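PDB 4JIP: GTN Reductase from Agrobacterium tumefaciens, which binds FMN and probably acts as a flavin-dependent oxidoreductase of the Old Yellow Enzyme type, using NADH or NADPH. Local coordinates for residues I177-G182 with I229-V234. Numbering follows the deposited sequence.
Sequences IHAANG and IRLSPV. With FMN (flavin mononucleotide), chain B; HBA (p-hydroxybenzaldehyde), chain C.
Ile177 and Ile229 meet at a slant on the outer face of two neighbouring parallel strands, CB of Ile177 lying 4.0 Å from CG1 of Ile229. Ile229 CG1 stands anti to its backbone N (chi1 -179°), and CD1 extends to Ala179 CB. Helix 204-222 covers both isoleucines. This end is tight and is tied by Arg230 N to Ile177 O at 2.8 Å. The next link, Ala179 N to Arg230 O, is weak, and regular strand pairing stops there. A water then bridges the backbones, donating to Ala179 O and accepting from Ser232 N. Beyond it, Ser232 OG accepts a nearly straight bond from Asn181 N (2.8 Å, 168°); it also pairs with Glu186.

These are neighbouring strands of the eight-stranded TIM barrel, and their C-terminal ends carry the active site. On the inner face, the side chains of His178 and Arg230 do not meet and reach for ligands instead. His178 NE2 (2.5 Å) and Asn181 ND2 (2.9 Å) both donate to O4 of p-hydroxybenzaldehyde; this oxygen sits at the imidazole edge, near its plane. Thr271 holds the amide of Asn181 by its OD1. Ala180 N donates to His178 ND1, fixing the ring's rotation. Arg230 bends at chi3 (-137°), bringing NH1 within 2.9 Å of FMN O2 and also onto ribityl O2'.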
loop_
_atom_site.group_PDB
_atom_site.type_symbol
_atom_site.label_atom_id
_atom_site.label_comp_id
_atom_site.label_asym_id
_atom_site.label_seq_id
_atom_site.Cartn_x
_atom_site.Cartn_y
_atom_site.Cartn_z
ATOM N N ILE A 177 -1.203 2.897 -5.759
ATOM C CA ILE A 177 0.144 2.475 -6.114
ATOM C C ILE A 177 1.002 2.361 -4.862
ATOM O O ILE A 177 1.232 3.354 -4.169
ATOM C CB ILE A 177 0.819 3.450 -7.091
ATOM C CG1 ILE A 177 0.111 3.434 -8.451
ATOM C CG2 ILE A 177 2.287 3.090 -7.259
ATOM C CD1 ILE A 177 0.491 4.607 -9.341
ATOM N N HIS A 178 1.468 1.151 -4.566
ATOM C CA HIS A 178 2.350 0.951 -3.420
ATOM C C HIS A 178 3.755 1.502 -3.727
ATOM O O HIS A 178 4.536 0.887 -4.459
ATOM C CB HIS A 178 2.415 -0.533 -3.024
ATOM C CG HIS A 178 2.991 -0.772 -1.665
ATOM N ND1 HIS A 178 3.712 0.181 -0.971
ATOM C CD2 HIS A 178 2.947 -1.864 -0.854
ATOM C CE1 HIS A 178 4.085 -0.311 0.195
ATOM N NE2 HIS A 178 3.637 -1.545 0.291
ATOM N N ALA A 179 4.059 2.664 -3.160
ATOM C CA ALA A 179 5.350 3.317 -3.342
ATOM C C ALA A 179 6.020 3.509 -1.984
ATOM O O ALA A 179 6.855 4.398 -1.802
ATOM C CB ALA A 179 5.177 4.665 -4.045
ATOM N N ALA A 180 5.653 2.660 -1.031
ATOM C CA ALA A 180 6.068 2.871 0.341
ATOM C C ALA A 180 6.849 1.685 0.891
ATOM O O ALA A 180 7.089 0.706 0.187
ATOM C CB ALA A 180 4.846 3.162 1.214
ATOM N N ASN A 181 7.261 1.807 2.147
ATOM C CA ASN A 181 7.777 0.692 2.931
ATOM C C ASN A 181 8.954 -0.088 2.324
ATOM O O ASN A 181 9.045 -1.312 2.468
ATOM C CB ASN A 181 6.617 -0.240 3.311
ATOM C CG ASN A 181 5.548 0.472 4.127
ATOM O OD1 ASN A 181 5.836 1.452 4.826
ATOM N ND2 ASN A 181 4.310 -0.009 4.040
ATOM N N GLY A 182 9.851 0.620 1.643
ATOM C CA GLY A 182 11.065 0.007 1.137
ATOM C C GLY A 182 10.897 -0.962 -0.027
ATOM O O GLY A 182 11.796 -1.763 -0.299
ATOM N N ILE A 229 -1.779 6.683 -4.500
ATOM C CA ILE A 229 -0.415 6.218 -4.251
ATOM C C ILE A 229 -0.084 6.311 -2.760
ATOM O O ILE A 229 -0.478 7.264 -2.083
ATOM C CB ILE A 229 0.621 7.018 -5.108
ATOM C CG1 ILE A 229 2.058 6.524 -4.877
ATOM C CG2 ILE A 229 0.522 8.505 -4.818
ATOM C CD1 ILE A 229 3.060 7.038 -5.916
ATOM N N ARG A 230 0.625 5.315 -2.242
ATOM C CA ARG A 230 1.051 5.358 -0.848
ATOM C C ARG A 230 2.524 5.731 -0.749
ATOM O O ARG A 230 3.352 5.161 -1.441
ATOM C CB ARG A 230 0.811 4.017 -0.157
ATOM C CG ARG A 230 1.047 4.066 1.348
ATOM C CD ARG A 230 0.583 2.798 2.049
ATOM N NE ARG A 230 -0.129 3.100 3.290
ATOM C CZ ARG A 230 -0.117 2.325 4.369
ATOM N NH1 ARG A 230 0.576 1.196 4.364
ATOM N NH2 ARG A 230 -0.794 2.676 5.456
ATOM N N LEU A 231 2.833 6.691 0.117
ATOM C CA LEU A 231 4.203 7.113 0.368
ATOM C C LEU A 231 4.539 6.954 1.853
ATOM O O LEU A 231 3.656 6.986 2.713
ATOM C CB LEU A 231 4.385 8.569 -0.047
ATOM C CG LEU A 231 4.066 8.865 -1.512
ATOM C CD1 LEU A 231 3.905 10.368 -1.755
ATOM C CD2 LEU A 231 5.138 8.285 -2.414
ATOM N N SER A 232 5.820 6.786 2.145
ATOM C CA SER A 232 6.289 6.672 3.519
ATOM C C SER A 232 7.671 7.312 3.607
ATOM O O SER A 232 8.690 6.635 3.474
ATOM C CB SER A 232 6.350 5.206 3.929
ATOM O OG SER A 232 7.101 4.453 2.993
ATOM N N PRO A 233 7.702 8.632 3.810
ATOM C CA PRO A 233 8.919 9.447 3.658
ATOM C C PRO A 233 10.137 9.024 4.494
ATOM O O PRO A 233 11.265 9.165 4.012
ATOM C CB PRO A 233 8.449 10.842 4.070
ATOM C CG PRO A 233 6.986 10.853 3.727
ATOM C CD PRO A 233 6.501 9.459 4.030
ATOM N N VAL A 234 9.928 8.522 5.709
ATOM C CA VAL A 234 11.052 8.275 6.613
ATOM C C VAL A 234 11.067 6.870 7.200
ATOM O O VAL A 234 11.861 6.579 8.093
ATOM C CB VAL A 234 11.088 9.295 7.781
ATOM C CG1 VAL A 234 11.140 10.714 7.247
ATOM C CG2 VAL A 234 9.878 9.098 8.715
HETATM N N1 FMN B . 1.246 -1.706 4.387
HETATM C C2 FMN B . 1.179 -1.728 3.003
HETATM O O2 FMN B . 1.366 -0.701 2.344
HETATM N N3 FMN B . 0.956 -2.917 2.346
HETATM C C4 FMN B . 0.724 -4.070 3.064
HETATM O O4 FMN B . 0.509 -5.124 2.466
HETATM C C4A FMN B . 0.813 -4.054 4.453
HETATM N N5 FMN B . 0.668 -5.214 5.179
HETATM C C5A FMN B . 0.620 -5.188 6.564
HETATM C C6 FMN B . 0.287 -6.338 7.279
HETATM C C7 FMN B . 0.202 -6.300 8.663
HETATM C C7M FMN B . -0.124 -7.555 9.420
HETATM C C8 FMN B . 0.437 -5.110 9.343
HETATM C C8M FMN B . 0.367 -5.066 10.843
HETATM C C9 FMN B . 0.760 -3.961 8.630
HETATM C C9A FMN B . 0.838 -3.987 7.235
HETATM N N10 FMN B . 1.106 -2.838 6.501
HETATM C C10 FMN B . 1.050 -2.862 5.118
HETATM C "C1'" FMN B . 1.262 -1.510 7.190
HETATM C "C2'" FMN B . -0.088 -0.901 7.588
HETATM O "O2'" FMN B . -0.825 -0.560 6.437
HETATM C "C3'" FMN B . 0.096 0.339 8.456
HETATM O "O3'" FMN B . 0.997 1.205 7.806
HETATM C "C4'" FMN B . 0.633 -0.020 9.841
HETATM O "O4'" FMN B . -0.114 -1.110 10.337
HETATM C "C5'" FMN B . 0.528 1.150 10.824
HETATM O "O5'" FMN B . -0.836 1.469 10.955
HETATM P P FMN B . -1.654 1.203 12.324
HETATM O O1P FMN B . -3.033 1.766 12.109
HETATM O O2P FMN B . -1.722 -0.282 12.594
HETATM O O3P FMN B . -0.969 1.899 13.472
HETATM C "C1'" HBA C . 4.003 -6.560 6.502
HETATM O "O1'" HBA C . 3.851 -7.754 6.241
HETATM C C1 HBA C . 4.006 -5.507 5.434
HETATM C C2 HBA C . 3.875 -5.824 4.090
HETATM C C3 HBA C . 3.876 -4.811 3.137
HETATM C C4 HBA C . 4.006 -3.487 3.520
HETATM C C5 HBA C . 4.144 -3.174 4.860
HETATM C C6 HBA C . 4.133 -4.183 5.809
HETATM O O4 HBA C . 4.020 -2.482 2.577
HETATM O O HOH W 1 7.607 6.374 0.006
#